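Local coordinates for protein monooxygenase (Agrobacterium tumefaciens, PDB 2I7G) that probably catalyses a flavin-dependent monooxygenation as a luciferase-like enzyme built on a TIM barrel, at residues D108-R111 / V112-F116. Numbering follows the deposited sequence.
Sequences DPVR and VFQQF
Q115 N donates to R111 O at 2.8 Å and V112 N to D108 O at 3.0 Å, the last and first of four successive i to i+4 bonds that open helix 109-122, the helix of a beta-alpha-beta unit in the TIM barrel. All four are nearly straight. D108 is the N-cap: its OD1 takes V110 N at 2.9 Å from above the carboxylate plane, 50° out of it, and also accepts from H177.

R111 and Q114 are linked through a water that lies in the guanidinium plane at its edge. It accepts from R111 NH1 at 2.9 Å and donates to Q114 OE1 at 2.7 Å, while guanidinium and amide are turned 55° apart. A bend at chi2 (-71°) leads the R111 chain out to the second subunit, and the guanidinium makes a salt bridge with E70, a hydrogen bond with S106 O and a cation-pi contact with F143, all three of the second subunit, placing this turn at the dimer interface.

Beyond the polar network, V110 and Q114 run side by side, V110 CG1 lying 4.1 Å from Q114 CD. The Q115 amide bonds S82 through OE1, while its NE2 sits 3.6 Å from R111 CB.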
loop_
_atom_site.group_PDB
_atom_site.type_symbol
_atom_site.label_atom_id
_atom_site.label_comp_id
_atom_site.label_asym_id
_atom_site.label_seq_id
_atom_site.Cartn_x
_atom_site.Cartn_y
_atom_site.Cartn_z
ATOM N N ASP B 108 -2.123 11.008 6.733
ATOM C CA ASP B 108 -0.900 11.806 6.699
ATOM C C ASP B 108 -0.544 12.023 5.227
ATOM O O ASP B 108 -0.280 11.040 4.534
ATOM C CB ASP B 108 0.237 11.028 7.377
ATOM C CG ASP B 108 1.583 11.805 7.359
ATOM O OD1 ASP B 108 1.730 12.860 6.669
ATOM O OD2 ASP B 108 2.485 11.387 8.104
ATOM N N PRO B 109 -0.571 13.285 4.728
ATOM C CA PRO B 109 -0.282 13.529 3.305
ATOM C C PRO B 109 1.104 13.011 2.857
ATOM O O PRO B 109 1.241 12.646 1.692
ATOM C CB PRO B 109 -0.361 15.048 3.152
ATOM C CG PRO B 109 -1.047 15.555 4.378
ATOM C CD PRO B 109 -0.951 14.517 5.452
ATOM N N VAL B 110 2.092 13.010 3.756
ATOM C CA VAL B 110 3.387 12.412 3.418
ATOM C C VAL B 110 3.222 10.921 3.055
ATOM O O VAL B 110 3.707 10.472 2.016
ATOM C CB VAL B 110 4.462 12.627 4.509
ATOM C CG1 VAL B 110 5.748 11.955 4.065
ATOM C CG2 VAL B 110 4.681 14.163 4.743
ATOM N N ARG B 111 2.532 10.169 3.907
ATOM C CA ARG B 111 2.285 8.751 3.607
ATOM C C ARG B 111 1.467 8.557 2.342
ATOM O O ARG B 111 1.783 7.679 1.543
ATOM C CB ARG B 111 1.573 8.018 4.766
ATOM C CG ARG B 111 2.305 8.107 6.087
ATOM C CD ARG B 111 3.596 7.259 6.047
ATOM N NE ARG B 111 4.135 7.166 7.421
ATOM C CZ ARG B 111 5.223 6.491 7.751
ATOM N NH1 ARG B 111 5.908 5.828 6.830
ATOM N NH2 ARG B 111 5.634 6.473 9.020
ATOM N N VAL B 112 0.407 9.356 2.180
ATOM C CA VAL B 112 -0.446 9.248 1.005
ATOM C C VAL B 112 0.425 9.483 -0.234
ATOM O O VAL B 112 0.390 8.694 -1.186
ATOM C CB VAL B 112 -1.617 10.249 1.097
ATOM C CG1 VAL B 112 -2.339 10.328 -0.275
ATOM C CG2 VAL B 112 -2.575 9.769 2.264
ATOM N N PHE B 113 1.227 10.535 -0.216
ATOM C CA PHE B 113 2.073 10.820 -1.368
ATOM C C PHE B 113 3.032 9.668 -1.651
ATOM O O PHE B 113 3.204 9.280 -2.797
ATOM C CB PHE B 113 2.859 12.115 -1.179
ATOM C CG PHE B 113 3.689 12.496 -2.389
ATOM C CD1 PHE B 113 3.088 13.010 -3.547
ATOM C CD2 PHE B 113 5.046 12.291 -2.387
ATOM C CE1 PHE B 113 3.865 13.341 -4.681
ATOM C CE2 PHE B 113 5.829 12.662 -3.501
ATOM C CZ PHE B 113 5.226 13.167 -4.644
ATOM N N GLN B 114 3.651 9.126 -0.606
ATOM C CA GLN B 114 4.611 8.020 -0.778
ATOM C C GLN B 114 3.930 6.771 -1.328
ATOM O O GLN B 114 4.459 6.092 -2.231
ATOM C CB GLN B 114 5.310 7.693 0.554
ATOM C CG GLN B 114 6.263 8.816 1.000
ATOM C CD GLN B 114 6.937 8.492 2.295
ATOM O OE1 GLN B 114 6.314 8.011 3.236
ATOM N NE2 GLN B 114 8.232 8.780 2.354
ATOM N N GLN B 115 2.752 6.471 -0.811
ATOM C CA GLN B 115 2.014 5.303 -1.273
ATOM C C GLN B 115 1.601 5.424 -2.749
ATOM O O GLN B 115 1.868 4.524 -3.572
ATOM C CB GLN B 115 0.801 5.047 -0.365
ATOM C CG GLN B 115 1.177 4.568 1.075
ATOM C CD GLN B 115 0.051 4.913 2.063
ATOM O OE1 GLN B 115 -1.069 5.223 1.656
ATOM N NE2 GLN B 115 0.368 4.896 3.360
ATOM N N PHE B 116 1.030 6.571 -3.118
ATOM C CA PHE B 116 0.597 6.745 -4.513
ATOM C C PHE B 116 1.792 6.957 -5.472
ATOM O O PHE B 116 1.690 6.568 -6.640
ATOM C CB PHE B 116 -0.440 7.854 -4.641
ATOM C CG PHE B 116 -1.801 7.427 -4.177
ATOM C CD1 PHE B 116 -2.721 6.914 -5.097
ATOM C CD2 PHE B 116 -2.140 7.484 -2.827
ATOM C CE1 PHE B 116 -4.020 6.470 -4.633
ATOM C CE2 PHE B 116 -3.428 7.083 -2.356
ATOM C CZ PHE B 116 -4.357 6.559 -3.276
HETATM O O HOH W 1 5.542 5.483 3.932
#